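Local structure of elongation factor G (Thermus thermophilus, 2DY1) at residues 61-65 / 289-293; 52-58 / 438-442; 409-413 / 426-432. The protein binds GTP and a magnesium ion and probably acts as a GTPase in the translocation step of protein synthesis. One frame throughout, in Å; residues are numbered along the deposited sequence.

Contact 1 of 3, residues 61-65 / 289-293. With MG (magnesium ion), chain B; GTP (guanosine-5'-triphosphate), chain C.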
loop_
_atom_site.group_PDB
_atom_site.type_symbol
_atom_site.label_atom_id
_atom_site.label_comp_id
_atom_site.label_asym_id
_atom_site.label_seq_id
_atom_site.Cartn_x
_atom_site.Cartn_y
_atom_site.Cartn_z
ATOM N N THR A 61 -10.524 10.091 1.124
ATOM C CA THR A 61 -9.244 10.639 0.740
ATOM C C THR A 61 -8.426 9.593 -0.009
ATOM O O THR A 61 -7.870 8.661 0.575
ATOM C CB THR A 61 -8.524 11.142 2.016
ATOM O OG1 THR A 61 -9.295 12.220 2.548
ATOM C CG2 THR A 61 -7.108 11.656 1.706
ATOM N N VAL A 62 -8.341 9.773 -1.326
ATOM C CA VAL A 62 -7.601 8.868 -2.198
ATOM C C VAL A 62 -6.137 9.301 -2.237
ATOM O O VAL A 62 -5.239 8.465 -2.376
ATOM C CB VAL A 62 -8.194 8.931 -3.626
ATOM C CG1 VAL A 62 -7.345 8.133 -4.622
ATOM C CG2 VAL A 62 -9.628 8.418 -3.581
ATOM N N ARG A 63 -5.930 10.614 -2.121
ATOM C CA ARG A 63 -4.596 11.197 -2.182
ATOM C C ARG A 63 -4.355 12.117 -1.009
ATOM O O ARG A 63 -5.194 12.965 -0.686
ATOM C CB ARG A 63 -4.439 12.013 -3.466
ATOM C CG ARG A 63 -4.774 11.257 -4.768
ATOM C CD ARG A 63 -3.857 10.090 -5.020
ATOM N NE ARG A 63 -2.495 10.564 -5.292
ATOM C CZ ARG A 63 -1.435 9.765 -5.397
ATOM N NH1 ARG A 63 -1.559 8.453 -5.259
ATOM N NH2 ARG A 63 -0.235 10.287 -5.653
ATOM N N THR A 64 -3.207 11.942 -0.358
ATOM C CA THR A 64 -2.839 12.798 0.753
ATOM C C THR A 64 -2.850 14.273 0.356
ATOM O O THR A 64 -2.353 14.641 -0.716
ATOM C CB THR A 64 -1.419 12.440 1.213
ATOM O OG1 THR A 64 -1.396 11.061 1.594
ATOM C CG2 THR A 64 -0.968 13.332 2.383
ATOM N N GLY A 65 -3.434 15.103 1.218
ATOM C CA GLY A 65 -3.466 16.543 0.999
ATOM C C GLY A 65 -2.637 17.232 2.071
ATOM O O GLY A 65 -2.644 16.837 3.226
ATOM N N PHE A 289 8.208 12.350 -1.107
ATOM C CA PHE A 289 7.371 11.311 -0.502
ATOM C C PHE A 289 6.150 10.964 -1.322
ATOM O O PHE A 289 5.522 9.946 -1.089
ATOM C CB PHE A 289 6.977 11.676 0.946
ATOM C CG PHE A 289 6.008 12.811 1.061
ATOM C CD1 PHE A 289 4.631 12.562 1.168
ATOM C CD2 PHE A 289 6.469 14.129 1.117
ATOM C CE1 PHE A 289 3.725 13.647 1.339
ATOM C CE2 PHE A 289 5.594 15.194 1.282
ATOM C CZ PHE A 289 4.218 14.955 1.395
ATOM N N LYS A 290 5.799 11.842 -2.249
ATOM C CA LYS A 290 4.678 11.553 -3.158
ATOM C C LYS A 290 4.753 12.443 -4.373
ATOM O O LYS A 290 5.445 13.478 -4.383
ATOM C CB LYS A 290 3.305 11.743 -2.484
ATOM C CG LYS A 290 2.950 13.179 -2.179
ATOM C CD LYS A 290 1.470 13.374 -1.818
ATOM C CE LYS A 290 0.615 13.446 -3.096
ATOM N NZ LYS A 290 -0.858 13.266 -2.817
ATOM N N VAL A 291 3.985 12.061 -5.388
ATOM C CA VAL A 291 3.960 12.796 -6.637
ATOM C C VAL A 291 2.523 12.902 -7.130
ATOM O O VAL A 291 1.741 11.965 -6.936
ATOM C CB VAL A 291 4.767 12.031 -7.716
ATOM C CG1 VAL A 291 4.488 12.609 -9.104
ATOM C CG2 VAL A 291 6.275 12.120 -7.408
ATOM N N GLN A 292 2.159 14.062 -7.668
ATOM C CA GLN A 292 0.842 14.209 -8.319
ATOM C C GLN A 292 1.126 14.532 -9.780
ATOM O O GLN A 292 2.117 15.174 -10.082
ATOM C CB GLN A 292 0.026 15.396 -7.792
ATOM C CG GLN A 292 -0.644 15.213 -6.450
ATOM C CD GLN A 292 -1.612 14.041 -6.430
ATOM O OE1 GLN A 292 -1.443 13.094 -5.671
ATOM N NE2 GLN A 292 -2.650 14.113 -7.273
ATOM N N VAL A 293 0.265 14.081 -10.692
ATOM C CA VAL A 293 0.384 14.483 -12.103
ATOM C C VAL A 293 -1.084 14.834 -12.406
ATOM O O VAL A 293 -1.792 14.089 -13.085
ATOM C CB VAL A 293 0.886 13.339 -13.041
ATOM C CG1 VAL A 293 1.124 13.884 -14.450
ATOM C CG2 VAL A 293 2.173 12.736 -12.515
HETATM MG MG MG B . -10.215 12.058 4.375
HETATM P PG GTP C . -11.263 8.976 4.870
HETATM O O1G GTP C . -12.261 8.271 3.827
HETATM O O2G GTP C . -10.427 10.116 4.109
HETATM O O3G GTP C . -10.387 8.014 5.575
HETATM O O3B GTP C . -12.288 9.710 5.872
HETATM P PB GTP C . -11.889 10.872 6.905
HETATM O O1B GTP C . -11.225 10.256 8.078
HETATM O O2B GTP C . -11.163 11.948 6.189
HETATM O O3A GTP C . -13.330 11.347 7.425
HETATM P PA GTP C . -14.152 12.575 6.801
HETATM O O1A GTP C . -13.571 13.843 7.295
HETATM O O2A GTP C . -14.278 12.373 5.339
HETATM O "O5'" GTP C . -15.597 12.412 7.486
HETATM C "C5'" GTP C . -16.448 11.354 7.045
HETATM C "C4'" GTP C . -17.874 11.595 7.535
HETATM O "O4'" GTP C . -17.789 11.798 8.956
HETATM C "C3'" GTP C . -18.416 12.898 6.942
HETATM O "O3'" GTP C . -19.834 12.791 6.797
HETATM C "C2'" GTP C . -18.070 13.926 8.018
HETATM O "O2'" GTP C . -19.017 14.997 7.972
HETATM C "C1'" GTP C . -18.358 13.081 9.258
HETATM N N9 GTP C . -17.724 13.616 10.484
HETATM C C8 GTP C . -16.433 13.905 10.636
HETATM N N7 GTP C . -16.194 14.232 11.905
HETATM C C5 GTP C . -17.344 14.157 12.569
HETATM C C6 GTP C . -17.705 14.381 13.893
HETATM O O6 GTP C . -16.873 14.680 14.749
HETATM N N1 GTP C . -19.048 14.223 14.257
HETATM C C2 GTP C . -19.993 13.842 13.296
HETATM N N2 GTP C . -21.269 13.688 13.637
HETATM N N3 GTP C . -19.606 13.629 12.029
HETATM C C4 GTP C . -18.325 13.775 11.659
HETATM O O HOH W 1 -12.050 12.503 3.470
HETATM O O HOH W 2 -8.351 11.841 5.299
#

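Contact 2 of 3, residues 52-58 / 438-442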
loop_
_atom_site.group_PDB
_atom_site.type_symbol
_atom_site.label_atom_id
_atom_site.label_comp_id
_atom_site.label_asym_id
_atom_site.label_seq_id
_atom_site.Cartn_x
_atom_site.Cartn_y
_atom_site.Cartn_z
ATOM N N THR A 52 -9.296 15.692 -6.092
ATOM C CA THR A 52 -9.287 14.943 -7.352
ATOM C C THR A 52 -10.675 14.352 -7.587
ATOM O O THR A 52 -11.467 14.194 -6.651
ATOM C CB THR A 52 -8.292 13.770 -7.351
ATOM O OG1 THR A 52 -8.685 12.816 -6.355
ATOM C CG2 THR A 52 -6.869 14.274 -7.085
ATOM N N PRO A 53 -11.012 14.043 -8.845
ATOM C CA PRO A 53 -12.325 13.472 -9.128
ATOM C C PRO A 53 -12.595 12.185 -8.353
ATOM O O PRO A 53 -13.723 11.913 -7.926
ATOM C CB PRO A 53 -12.275 13.203 -10.641
ATOM C CG PRO A 53 -11.361 14.266 -11.132
ATOM C CD PRO A 53 -10.250 14.275 -10.083
ATOM N N GLU A 54 -11.543 11.388 -8.162
ATOM C CA GLU A 54 -11.689 10.117 -7.487
ATOM C C GLU A 54 -12.011 10.324 -6.012
ATOM O O GLU A 54 -12.872 9.644 -5.456
ATOM C CB GLU A 54 -10.402 9.305 -7.638
ATOM C CG GLU A 54 -10.036 8.940 -9.123
ATOM C CD GLU A 54 -9.647 10.145 -9.985
ATOM O OE1 GLU A 54 -8.927 11.055 -9.503
ATOM O OE2 GLU A 54 -10.067 10.189 -11.179
ATOM N N ALA A 55 -11.315 11.264 -5.376
ATOM C CA ALA A 55 -11.568 11.542 -3.955
ATOM C C ALA A 55 -12.984 12.023 -3.714
ATOM O O ALA A 55 -13.624 11.620 -2.748
ATOM C CB ALA A 55 -10.574 12.601 -3.432
ATOM N N LYS A 56 -13.476 12.894 -4.588
ATOM C CA LYS A 56 -14.813 13.424 -4.427
ATOM C C LYS A 56 -15.878 12.391 -4.764
ATOM O O LYS A 56 -16.820 12.213 -3.998
ATOM C CB LYS A 56 -14.959 14.693 -5.271
ATOM C CG LYS A 56 -13.995 15.813 -4.792
ATOM C CD LYS A 56 -13.821 16.908 -5.844
ATOM C CE LYS A 56 -15.049 17.759 -5.994
ATOM N NZ LYS A 56 -14.797 18.836 -6.984
ATOM N N LEU A 57 -15.712 11.671 -5.873
ATOM C CA LEU A 57 -16.710 10.672 -6.258
ATOM C C LEU A 57 -16.889 9.616 -5.171
ATOM O O LEU A 57 -18.025 9.259 -4.805
ATOM C CB LEU A 57 -16.294 9.993 -7.567
ATOM C CG LEU A 57 -17.270 8.919 -8.036
ATOM C CD1 LEU A 57 -18.605 9.583 -8.394
ATOM C CD2 LEU A 57 -16.679 8.186 -9.233
ATOM N N HIS A 58 -15.780 9.123 -4.633
ATOM C CA HIS A 58 -15.849 8.084 -3.620
ATOM C C HIS A 58 -15.950 8.605 -2.196
ATOM O O HIS A 58 -16.004 7.816 -1.254
ATOM C CB HIS A 58 -14.646 7.156 -3.771
ATOM C CG HIS A 58 -14.659 6.380 -5.047
ATOM N ND1 HIS A 58 -15.396 5.223 -5.198
ATOM C CD2 HIS A 58 -14.091 6.629 -6.250
ATOM C CE1 HIS A 58 -15.284 4.797 -6.446
ATOM N NE2 HIS A 58 -14.500 5.631 -7.107
ATOM N N GLU A 438 -10.476 5.393 -13.149
ATOM C CA GLU A 438 -10.979 6.759 -13.187
ATOM C C GLU A 438 -9.872 7.748 -13.490
ATOM O O GLU A 438 -10.090 8.711 -14.214
ATOM C CB GLU A 438 -11.638 7.116 -11.842
ATOM C CG GLU A 438 -12.911 6.311 -11.608
ATOM C CD GLU A 438 -13.385 6.334 -10.160
ATOM O OE1 GLU A 438 -13.077 7.297 -9.426
ATOM O OE2 GLU A 438 -14.100 5.386 -9.762
ATOM N N ARG A 439 -8.684 7.520 -12.920
ATOM C CA ARG A 439 -7.603 8.449 -13.161
ATOM C C ARG A 439 -7.170 8.425 -14.629
ATOM O O ARG A 439 -6.879 9.485 -15.188
ATOM C CB ARG A 439 -6.422 8.154 -12.210
ATOM C CG ARG A 439 -5.396 9.277 -12.198
ATOM C CD ARG A 439 -6.023 10.583 -11.760
ATOM N NE ARG A 439 -5.018 11.552 -11.304
ATOM C CZ ARG A 439 -5.304 12.818 -11.032
ATOM N NH1 ARG A 439 -6.555 13.271 -11.180
ATOM N NH2 ARG A 439 -4.356 13.640 -10.581
ATOM N N LEU A 440 -7.132 7.238 -15.238
ATOM C CA LEU A 440 -6.780 7.115 -16.652
ATOM C C LEU A 440 -7.827 7.915 -17.453
ATOM O O LEU A 440 -7.493 8.597 -18.428
ATOM C CB LEU A 440 -6.768 5.635 -17.055
ATOM C CG LEU A 440 -5.574 4.882 -16.445
ATOM C CD1 LEU A 440 -5.692 3.377 -16.635
ATOM C CD2 LEU A 440 -4.288 5.396 -17.122
ATOM N N GLN A 441 -9.088 7.849 -17.024
ATOM C CA GLN A 441 -10.158 8.618 -17.691
ATOM C C GLN A 441 -9.875 10.134 -17.567
ATOM O O GLN A 441 -10.135 10.901 -18.490
ATOM C CB GLN A 441 -11.507 8.247 -17.051
ATOM C CG GLN A 441 -12.694 9.149 -17.384
ATOM C CD GLN A 441 -13.935 8.763 -16.569
ATOM O OE1 GLN A 441 -13.879 8.620 -15.324
ATOM N NE2 GLN A 441 -15.049 8.579 -17.257
ATOM N N ASP A 442 -9.348 10.581 -16.424
ATOM C CA ASP A 442 -9.036 11.995 -16.244
ATOM C C ASP A 442 -7.966 12.406 -17.227
ATOM O O ASP A 442 -7.913 13.568 -17.634
ATOM C CB ASP A 442 -8.487 12.302 -14.845
ATOM C CG ASP A 442 -9.462 11.996 -13.743
ATOM O OD1 ASP A 442 -10.670 11.862 -14.015
ATOM O OD2 ASP A 442 -9.007 11.906 -12.569
#

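Contact 3 of 3, residues 409-413 / 426-432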
loop_
_atom_site.group_PDB
_atom_site.type_symbol
_atom_site.label_atom_id
_atom_site.label_comp_id
_atom_site.label_asym_id
_atom_site.label_seq_id
_atom_site.Cartn_x
_atom_site.Cartn_y
_atom_site.Cartn_z
ATOM N N ASP A 409 1.231 7.048 -8.853
ATOM C CA ASP A 409 0.941 5.961 -7.926
ATOM C C ASP A 409 1.787 4.722 -8.134
ATOM O O ASP A 409 1.401 3.782 -8.818
ATOM C CB ASP A 409 -0.548 5.600 -8.021
ATOM C CG ASP A 409 -0.966 4.565 -7.003
ATOM O OD1 ASP A 409 -0.154 4.146 -6.138
ATOM O OD2 ASP A 409 -2.140 4.165 -7.063
ATOM N N PRO A 410 2.987 4.715 -7.540
ATOM C CA PRO A 410 3.909 3.582 -7.648
ATOM C C PRO A 410 3.466 2.355 -6.837
ATOM O O PRO A 410 4.199 1.353 -6.769
ATOM C CB PRO A 410 5.246 4.172 -7.158
ATOM C CG PRO A 410 5.090 5.643 -7.369
ATOM C CD PRO A 410 3.660 5.889 -6.960
ATOM N N SER A 411 2.290 2.430 -6.198
ATOM C CA SER A 411 1.787 1.272 -5.459
ATOM C C SER A 411 1.051 0.327 -6.411
ATOM O O SER A 411 0.627 -0.753 -6.009
ATOM C CB SER A 411 0.854 1.677 -4.308
ATOM O OG SER A 411 -0.460 1.969 -4.766
ATOM N N LEU A 412 0.861 0.763 -7.655
ATOM C CA LEU A 412 0.282 -0.096 -8.685
ATOM C C LEU A 412 1.488 -0.775 -9.365
ATOM O O LEU A 412 2.603 -0.251 -9.305
ATOM C CB LEU A 412 -0.437 0.737 -9.762
ATOM C CG LEU A 412 -1.734 1.426 -9.329
ATOM C CD1 LEU A 412 -2.089 2.533 -10.319
ATOM C CD2 LEU A 412 -2.847 0.380 -9.247
ATOM N N LYS A 413 1.274 -1.926 -9.998
ATOM C CA LYS A 413 2.356 -2.592 -10.738
ATOM C C LYS A 413 1.782 -2.924 -12.109
ATOM O O LYS A 413 0.678 -3.418 -12.216
ATOM C CB LYS A 413 2.813 -3.871 -10.037
ATOM C CG LYS A 413 3.991 -4.569 -10.707
ATOM C CD LYS A 413 4.351 -5.828 -9.931
ATOM C CE LYS A 413 5.102 -6.824 -10.789
ATOM N NZ LYS A 413 4.860 -8.215 -10.300
ATOM N N TRP A 426 -1.785 -4.444 -11.386
ATOM C CA TRP A 426 -1.950 -4.988 -10.044
ATOM C C TRP A 426 -2.178 -3.859 -9.065
ATOM O O TRP A 426 -1.427 -2.880 -9.064
ATOM C CB TRP A 426 -0.700 -5.712 -9.602
ATOM C CG TRP A 426 -0.393 -6.943 -10.346
ATOM C CD1 TRP A 426 0.278 -7.050 -11.533
ATOM C CD2 TRP A 426 -0.652 -8.268 -9.899
ATOM N NE1 TRP A 426 0.462 -8.375 -11.843
ATOM C CE2 TRP A 426 -0.098 -9.146 -10.857
ATOM C CE3 TRP A 426 -1.299 -8.803 -8.778
ATOM C CZ2 TRP A 426 -0.168 -10.537 -10.726
ATOM C CZ3 TRP A 426 -1.367 -10.184 -8.643
ATOM C CH2 TRP A 426 -0.803 -11.037 -9.615
ATOM N N GLY A 427 -3.197 -4.003 -8.223
ATOM C CA GLY A 427 -3.513 -2.975 -7.246
ATOM C C GLY A 427 -3.738 -3.559 -5.865
ATOM O O GLY A 427 -3.587 -4.772 -5.659
ATOM N N HIS A 428 -4.145 -2.704 -4.931
ATOM C CA HIS A 428 -4.332 -3.130 -3.551
ATOM C C HIS A 428 -5.748 -3.398 -3.122
ATOM O O HIS A 428 -6.003 -3.640 -1.940
ATOM C CB HIS A 428 -3.674 -2.098 -2.618
ATOM C CG HIS A 428 -2.175 -2.159 -2.647
ATOM N ND1 HIS A 428 -1.397 -1.414 -3.512
ATOM C CD2 HIS A 428 -1.317 -2.930 -1.941
ATOM C CE1 HIS A 428 -0.123 -1.723 -3.327
ATOM N NE2 HIS A 428 -0.050 -2.638 -2.377
ATOM N N GLY A 429 -6.676 -3.368 -4.073
ATOM C CA GLY A 429 -8.058 -3.628 -3.726
ATOM C C GLY A 429 -8.961 -3.202 -4.858
ATOM O O GLY A 429 -8.517 -2.575 -5.821
ATOM N N GLU A 430 -10.243 -3.537 -4.735
ATOM C CA GLU A 430 -11.230 -3.171 -5.743
ATOM C C GLU A 430 -11.355 -1.641 -5.875
ATOM O O GLU A 430 -11.407 -1.102 -6.980
ATOM C CB GLU A 430 -12.592 -3.810 -5.367
ATOM C CG GLU A 430 -13.674 -3.587 -6.415
ATOM C CD GLU A 430 -14.992 -4.312 -6.128
ATOM O OE1 GLU A 430 -15.150 -4.887 -5.034
ATOM O OE2 GLU A 430 -15.872 -4.287 -7.020
ATOM N N LEU A 431 -11.399 -0.940 -4.744
ATOM C CA LEU A 431 -11.515 0.507 -4.768
ATOM C C LEU A 431 -10.258 1.111 -5.360
ATOM O O LEU A 431 -10.330 2.038 -6.179
ATOM C CB LEU A 431 -11.767 1.049 -3.347
ATOM C CG LEU A 431 -11.733 2.578 -3.208
ATOM C CD1 LEU A 431 -12.825 3.228 -4.060
ATOM C CD2 LEU A 431 -11.901 2.951 -1.750
ATOM N N HIS A 432 -9.101 0.580 -4.975
ATOM C CA HIS A 432 -7.850 1.113 -5.533
ATOM C C HIS A 432 -7.893 1.055 -7.070
ATOM O O HIS A 432 -7.630 2.055 -7.749
ATOM C CB HIS A 432 -6.664 0.300 -5.001
ATOM C CG HIS A 432 -5.328 0.820 -5.442
ATOM N ND1 HIS A 432 -4.220 0.008 -5.541
ATOM C CD2 HIS A 432 -4.918 2.064 -5.787
ATOM C CE1 HIS A 432 -3.182 0.731 -5.933
ATOM N NE2 HIS A 432 -3.579 1.981 -6.089
#

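Contact 1 of 3, residues 61-65 / 289-293
The loop 61-65 of the GTP-binding domain, which begins with the magnesium-binding T61, meets strand 289-293 of domain 2 through the polar ends of long side chains, which reach one another and backbone carbonyls. T61 faces the nucleotide: its OG1 binds MG at 2.0 Å and is hydrogen-bonded to D50 OD1, and its N donates to GTP O2G at 3.0 Å; T23, two phosphate oxygens and two waters also hold the metal. A threonine supplies the hydroxyl ligand, as in the first switch region of translational GTPases. Two residues on, R63 reaches across to domain 2. Its NE donates to Q292 OE1 at 2.8 Å and its NH2 to the same OE1 at 3.1 Å, with a weak bond from R63 NH2 to V291 O at 2.9 Å; NH2 is also bonded to the carbonyl of E408. K290 NZ donates to T64 O at 2.9 Å and to Q292 OE1 at 2.9 Å. One amide oxygen thus serves both cations, while Q292 NE2 turns to D294. R63 NE and K290 NZ lie only 4.0 Å apart, but E90 forms a salt bridge with K290 and also accepts from T64 N. Long, flexible side chains suit this gap, which they bridge without backbone pairing. K290 NZ and R63 NE and NH2 all have acceptors, consistent with the loop's position being linked to domain 2.

Contact 2 of 3, residues 52-58 / 438-442
This is a polar helix-to-helix contact between domains: the short helix 53-57 of the GTP-binding domain lies against the end of helix 430-442 of domain III, the segment axes 10.6 Å apart at closest and inclined at 131°. T52 caps the short helix, its OG1 accepting from A55 N at 3.2 Å, and P53 suits the first turn, where no amide hydrogen is needed. H58 NE2 donates to E438 OE2 at 2.7 Å, an almost straight bond, while L57 CD2 packs 3.7 Å from E438 OE1. Deeper in, E54 OE2 and D442 OD2 are just 2.5 Å apart. R439 brings a positive charge to these acids. Within its own helix, R439 NH1 makes a hydrogen-bonded salt bridge to D442 OD2 at 3.1 Å; across the interface its link to E54 OE1, 3.7 Å from NH1, is long and of charges only, with no N-H pointing at the oxygen. D294 and E408 take its other nitrogens. Acids of both helices thus share one arginine, and the interface is held by polar and charged groups.

Contact 3 of 3, residues 409-413 / 426-432
Within the ferredoxin-like beta-alpha-beta-beta-alpha-beta fold of domain III, a turn leading from helix 392-408 into the edge strand 413-416 is tied to the junction where strand 423-427 gives way to helix 430-442. D409, the first residue past the helix, opens a type I beta turn ending at L412, and P410 fits its second position. D409 OD1 accepts from S411 N at 3.0 Å, making an Asx turn, and from S411 OG at 2.6 Å. The other oxygen, D409 OD2, receives H432 NE2 at 2.8 Å, a His-carboxylate hydrogen bond. The other ring nitrogen, H432 ND1, accepts from H428 N at 2.8 Å, so this imidazole, using both its nitrogens, joins the turn to the junction. L412 fills the space alongside, its CD2 3.3 Å from H432 CE1 and 4.0 Å from G427 CA; a side chain at G427 would be crowded by H432. G429, the N-cap residue, has backbone angles that call for glycine. H428 approaches the turn at S411 O, while its NE2 bonds to the carbonyl of P379. Beyond the turn, K413 and W426 form an antiparallel hydrogen-bonded pair, with K413 N to W426 O at 3.0 Å and W426 N to K413 O at 2.8 Å. The K413 ammonium lies over the five-membered ring of W426 in a cation-pi interaction, 5.0 Å from NZ to the ring centroid, and W426 NE1 bonds to E415. Two helices against a four-stranded antiparallel sheet make the ferredoxin-like alpha/beta sandwich typical of domain III in elongation factor G.

Contact 1 is the most buried of the three, whereas contacts 2 and 3 are each partly buried and have exposed residues. Contacts 1 and 2 join the GTP-binding domain to domains 2 and III respectively; contact 3 stays within domain III. Helix 430-442 serves both later contacts, its start in contact 3 and its end in contact 2. Contact 1 uses an arginine, a lysine and the amide of Q292; contact 2 uses carboxylates with an arginine and a histidine; contact 3 adds backbone pairing and a cation-pi interaction. All three touch: V62 packs on A55, R63 on D409 and H58 on L431, so the domains converge near the nucleotide.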